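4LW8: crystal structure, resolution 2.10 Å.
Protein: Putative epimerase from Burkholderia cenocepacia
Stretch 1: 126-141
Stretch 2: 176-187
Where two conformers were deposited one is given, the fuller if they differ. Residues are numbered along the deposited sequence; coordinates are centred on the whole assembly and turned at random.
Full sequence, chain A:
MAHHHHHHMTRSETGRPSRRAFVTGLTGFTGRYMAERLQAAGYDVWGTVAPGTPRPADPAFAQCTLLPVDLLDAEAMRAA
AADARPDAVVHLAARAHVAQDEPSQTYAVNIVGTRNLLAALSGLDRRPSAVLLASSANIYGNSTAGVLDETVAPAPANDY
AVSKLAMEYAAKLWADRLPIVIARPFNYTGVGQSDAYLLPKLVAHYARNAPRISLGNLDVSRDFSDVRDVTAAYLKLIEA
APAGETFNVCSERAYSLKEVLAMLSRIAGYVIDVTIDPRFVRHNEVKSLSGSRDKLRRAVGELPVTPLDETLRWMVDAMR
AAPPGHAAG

Stretch 1, residues 126-141: RRPSAVLLASSANIYG
Stretch 2, residues 176-187: DRLPIVIARPFN

How do the two backbones run? Strands 130-134 and 180-185 lie side by side and parallel, their axes 25° apart and 4.7 Å at closest approach. Val131 pairs with Ile180, Leu132 with Val181, Leu133 with Ile182 and Ala134 with Ala183, at CA-CA spacings of 4.7 to 5.0 Å and with extended phi/psi near -110/125. Hydrogen bonds alternate in direction: Val131 N donates to Pro179 O (2.9 Å), Val181 N to Val131 O (2.9 Å), Leu133 N to Val181 O (2.8 Å), Ala183 N to Leu133 O (2.9 Å) and Ser135 N to Ala183 O (2.7 Å).

Which bumps fill which hollows on the sheet? The contact buries 1058 Å², and the paired residues, all buried, are apolar. On one face Leu132 (chi1 t, chi2 p) leans across the pair: its CD1 lies 3.8 Å from Val181 CG1 and 4.0 Å from Ala183 CB, where the small alanine leaves room. On the other, Val131 (t) sits beside Ile180 and Leu133 (m, t) reaches back, CD1 lying 3.7 Å from Ile180 CG2, while Ser135 CB rests 3.8 Å from Ile182 CG2. Ile180 and Ile182 share the m, t rotamer.

What closes the start of the contact? Pro179, its CA-to-CB bond pointing toward the first stretch, sets CG 3.2 Å from Ser129 O. Pro128 CD meets Leu178 CD2 at 4.0 Å. A water joins Arg127 NH1 (2.7 Å) to Arg177 O (3.0 Å).

How does the far end lock? Past strand 130-134, Ala137 N donates a hydrogen bond to Pro185 O (2.9 Å), and a 3-10 turn (137-140) begins. Ala137's compact methyl sits over the Phe186 ring (chi1 m), CB 3.4 Å from its centroid. Arg184, buried and nearly straight (m, t, t), extends to the turn: NH1 donates to Tyr140 OH (chi1 m) at 3.0 Å, NE and NH2 bond elsewhere in the structure, and Ile139 CD1 covers one guanidinium face, 3.4 Å from Arg184 CZ.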

# COMPACT_ATOMS: atom_id res chain seq x y z
N ARG A 126 -26.02 -9.58 -10.40
CA ARG A 126 -25.34 -9.50 -11.68
C ARG A 126 -24.16 -8.56 -11.50
O ARG A 126 -24.34 -7.38 -11.22
CB ARG A 126 -26.29 -9.01 -12.78
CG ARG A 126 -25.79 -9.27 -14.21
CD ARG A 126 -26.63 -8.51 -15.24
NE ARG A 126 -26.18 -7.12 -15.37
CZ ARG A 126 -26.86 -6.06 -14.95
NH1 ARG A 126 -28.05 -6.22 -14.37
NH2 ARG A 126 -26.36 -4.84 -15.11
N ARG A 127 -22.95 -9.08 -11.66
CA ARG A 127 -21.77 -8.27 -11.45
C ARG A 127 -21.47 -7.49 -12.73
O ARG A 127 -21.80 -7.95 -13.82
CB ARG A 127 -20.59 -9.15 -11.04
CG ARG A 127 -20.68 -9.63 -9.59
CD ARG A 127 -19.69 -10.76 -9.32
NE ARG A 127 -19.78 -11.28 -7.96
CZ ARG A 127 -19.16 -12.38 -7.54
NH1 ARG A 127 -18.40 -13.08 -8.38
NH2 ARG A 127 -19.30 -12.79 -6.28
N PRO A 128 -20.88 -6.30 -12.59
CA PRO A 128 -20.60 -5.46 -13.77
C PRO A 128 -19.66 -6.14 -14.77
O PRO A 128 -18.88 -7.01 -14.37
CB PRO A 128 -19.98 -4.19 -13.18
CG PRO A 128 -19.57 -4.56 -11.79
CD PRO A 128 -20.46 -5.66 -11.34
N SER A 129 -19.74 -5.77 -16.04
CA SER A 129 -18.86 -6.32 -17.08
C SER A 129 -17.48 -5.65 -17.05
O SER A 129 -16.50 -6.19 -17.59
CB SER A 129 -19.49 -6.15 -18.46
OG SER A 129 -20.78 -6.72 -18.53
N ALA A 130 -17.40 -4.47 -16.45
CA ALA A 130 -16.13 -3.74 -16.38
C ALA A 130 -16.11 -2.77 -15.21
O ALA A 130 -17.04 -1.98 -15.01
CB ALA A 130 -15.89 -3.00 -17.68
N VAL A 131 -15.04 -2.85 -14.42
CA VAL A 131 -14.82 -1.96 -13.29
C VAL A 131 -13.48 -1.25 -13.48
O VAL A 131 -12.43 -1.85 -13.35
CB VAL A 131 -14.80 -2.75 -11.97
CG1 VAL A 131 -14.61 -1.81 -10.76
CG2 VAL A 131 -16.08 -3.57 -11.83
N LEU A 132 -13.52 0.04 -13.79
CA LEU A 132 -12.30 0.80 -14.05
C LEU A 132 -11.94 1.61 -12.81
O LEU A 132 -12.73 2.44 -12.36
CB LEU A 132 -12.49 1.74 -15.24
CG LEU A 132 -11.29 2.63 -15.58
CD1 LEU A 132 -10.06 1.81 -15.99
CD2 LEU A 132 -11.66 3.62 -16.66
N LEU A 133 -10.76 1.36 -12.27
CA LEU A 133 -10.32 2.13 -11.11
C LEU A 133 -9.28 3.16 -11.54
O LEU A 133 -8.32 2.84 -12.24
CB LEU A 133 -9.74 1.20 -10.05
CG LEU A 133 -10.65 0.01 -9.70
CD1 LEU A 133 -10.00 -0.90 -8.68
CD2 LEU A 133 -11.99 0.47 -9.18
N ALA A 134 -9.46 4.41 -11.12
CA ALA A 134 -8.47 5.43 -11.43
C ALA A 134 -7.39 5.44 -10.36
O ALA A 134 -7.62 5.91 -9.26
CB ALA A 134 -9.14 6.81 -11.56
N SER A 135 -6.22 4.91 -10.70
CA SER A 135 -5.05 5.08 -9.86
C SER A 135 -4.40 6.38 -10.29
O SER A 135 -5.09 7.35 -10.64
CB SER A 135 -4.08 3.89 -10.01
OG SER A 135 -3.00 3.98 -9.10
N SER A 136 -3.07 6.43 -10.26
CA SER A 136 -2.36 7.64 -10.65
C SER A 136 -0.94 7.31 -11.09
O SER A 136 -0.32 6.42 -10.54
CB SER A 136 -2.31 8.63 -9.49
OG SER A 136 -1.43 9.70 -9.81
N ALA A 137 -0.42 8.06 -12.06
CA ALA A 137 0.98 7.90 -12.42
C ALA A 137 1.92 8.37 -11.31
O ALA A 137 3.13 8.17 -11.40
CB ALA A 137 1.28 8.65 -13.71
N ASN A 138 1.38 9.01 -10.26
CA ASN A 138 2.21 9.45 -9.14
C ASN A 138 2.81 8.25 -8.39
O ASN A 138 3.74 8.41 -7.61
CB ASN A 138 1.41 10.33 -8.17
CG ASN A 138 1.11 11.71 -8.75
OD1 ASN A 138 1.45 12.01 -9.89
ND2 ASN A 138 0.47 12.56 -7.94
N ILE A 139 2.26 7.06 -8.63
CA ILE A 139 2.83 5.87 -8.00
C ILE A 139 4.27 5.60 -8.48
O ILE A 139 5.04 4.92 -7.79
CB ILE A 139 1.94 4.61 -8.24
CG1 ILE A 139 1.89 4.21 -9.73
CG2 ILE A 139 0.53 4.83 -7.67
CD1 ILE A 139 2.94 3.18 -10.17
N TYR A 140 4.64 6.12 -9.66
CA TYR A 140 6.02 5.97 -10.16
C TYR A 140 6.98 6.91 -9.42
O TYR A 140 8.19 6.69 -9.41
CB TYR A 140 6.12 6.24 -11.67
CG TYR A 140 5.30 5.30 -12.54
CD1 TYR A 140 5.62 3.95 -12.65
CD2 TYR A 140 4.18 5.76 -13.24
CE1 TYR A 140 4.85 3.08 -13.45
CE2 TYR A 140 3.41 4.91 -14.02
CZ TYR A 140 3.75 3.57 -14.13
OH TYR A 140 2.97 2.74 -14.91
N GLY A 141 6.45 7.98 -8.82
CA GLY A 141 7.30 8.91 -8.09
C GLY A 141 8.27 9.64 -8.99
O GLY A 141 7.96 9.91 -10.15
N ASP A 176 -10.86 -12.29 -8.65
CA ASP A 176 -11.60 -13.53 -8.90
C ASP A 176 -13.11 -13.28 -8.97
O ASP A 176 -13.87 -14.15 -9.39
CB ASP A 176 -11.29 -14.57 -7.81
CG ASP A 176 -11.54 -14.04 -6.39
OD1 ASP A 176 -11.47 -12.80 -6.18
OD2 ASP A 176 -11.81 -14.86 -5.47
N ARG A 177 -13.54 -12.09 -8.55
CA ARG A 177 -14.97 -11.79 -8.47
C ARG A 177 -15.40 -10.69 -9.44
O ARG A 177 -16.56 -10.64 -9.83
CB ARG A 177 -15.34 -11.41 -7.03
CG ARG A 177 -15.53 -12.64 -6.12
CD ARG A 177 -15.29 -12.32 -4.65
NE ARG A 177 -13.88 -12.09 -4.35
CZ ARG A 177 -13.40 -11.85 -3.13
NH1 ARG A 177 -14.22 -11.79 -2.09
NH2 ARG A 177 -12.09 -11.67 -2.95
N LEU A 178 -14.46 -9.85 -9.86
CA LEU A 178 -14.80 -8.68 -10.68
C LEU A 178 -13.78 -8.46 -11.79
O LEU A 178 -12.59 -8.67 -11.59
CB LEU A 178 -14.91 -7.42 -9.81
CG LEU A 178 -15.98 -7.30 -8.71
CD1 LEU A 178 -15.67 -6.06 -7.83
CD2 LEU A 178 -17.36 -7.16 -9.32
N PRO A 179 -14.25 -8.00 -12.97
CA PRO A 179 -13.35 -7.63 -14.07
C PRO A 179 -12.78 -6.23 -13.86
O PRO A 179 -13.43 -5.23 -14.18
CB PRO A 179 -14.25 -7.68 -15.29
CG PRO A 179 -15.62 -7.35 -14.75
CD PRO A 179 -15.67 -7.89 -13.35
N ILE A 180 -11.56 -6.17 -13.35
CA ILE A 180 -11.01 -4.91 -12.85
C ILE A 180 -9.88 -4.40 -13.73
O ILE A 180 -8.92 -5.12 -14.00
CB ILE A 180 -10.49 -5.06 -11.39
CG1 ILE A 180 -11.66 -5.37 -10.45
CG2 ILE A 180 -9.73 -3.78 -10.92
CD1 ILE A 180 -11.24 -5.81 -9.05
N VAL A 181 -10.02 -3.16 -14.19
CA VAL A 181 -9.03 -2.50 -15.02
C VAL A 181 -8.51 -1.31 -14.24
O VAL A 181 -9.30 -0.57 -13.64
CB VAL A 181 -9.62 -2.05 -16.37
CG1 VAL A 181 -8.53 -1.47 -17.26
CG2 VAL A 181 -10.29 -3.23 -17.05
N ILE A 182 -7.19 -1.14 -14.22
CA ILE A 182 -6.59 -0.05 -13.47
C ILE A 182 -5.98 0.98 -14.43
O ILE A 182 -5.21 0.63 -15.33
CB ILE A 182 -5.50 -0.55 -12.47
CG1 ILE A 182 -6.12 -1.49 -11.40
CG2 ILE A 182 -4.82 0.64 -11.81
CD1 ILE A 182 -5.12 -2.25 -10.55
N ALA A 183 -6.34 2.25 -14.26
CA ALA A 183 -5.75 3.30 -15.06
C ALA A 183 -4.74 4.08 -14.23
O ALA A 183 -4.98 4.36 -13.05
CB ALA A 183 -6.84 4.22 -15.64
N ARG A 184 -3.57 4.37 -14.80
CA ARG A 184 -2.61 5.28 -14.17
C ARG A 184 -2.46 6.55 -15.00
O ARG A 184 -1.54 6.65 -15.81
CB ARG A 184 -1.23 4.62 -13.98
CG ARG A 184 -1.18 3.56 -12.91
CD ARG A 184 0.13 2.78 -12.98
NE ARG A 184 0.22 1.79 -11.92
CZ ARG A 184 1.17 0.86 -11.84
NH1 ARG A 184 2.12 0.80 -12.76
NH2 ARG A 184 1.15 -0.01 -10.83
N PRO A 185 -3.38 7.51 -14.82
CA PRO A 185 -3.29 8.75 -15.60
C PRO A 185 -2.07 9.56 -15.22
O PRO A 185 -1.73 9.67 -14.04
CB PRO A 185 -4.57 9.51 -15.21
CG PRO A 185 -4.90 8.98 -13.81
CD PRO A 185 -4.54 7.51 -13.91
N PHE A 186 -1.41 10.13 -16.21
CA PHE A 186 -0.41 11.16 -15.92
C PHE A 186 -1.16 12.48 -15.71
O PHE A 186 -2.39 12.46 -15.62
CB PHE A 186 0.64 11.23 -17.04
CG PHE A 186 1.67 10.13 -16.95
CD1 PHE A 186 1.30 8.80 -17.09
CD2 PHE A 186 3.00 10.44 -16.65
CE1 PHE A 186 2.24 7.78 -16.97
CE2 PHE A 186 3.96 9.42 -16.52
CZ PHE A 186 3.58 8.09 -16.69
N ASN A 187 -0.45 13.60 -15.61
CA ASN A 187 -1.10 14.90 -15.38
C ASN A 187 -2.10 15.24 -16.46
O ASN A 187 -1.82 15.10 -17.65
CB ASN A 187 -0.07 16.03 -15.31
CG ASN A 187 1.11 15.68 -14.43
OD1 ASN A 187 1.04 15.82 -13.22
ND2 ASN A 187 2.19 15.17 -15.04
O HOH W 1 -17.87 -13.03 -11.05
O HOH W 2 -2.86 11.63 -11.48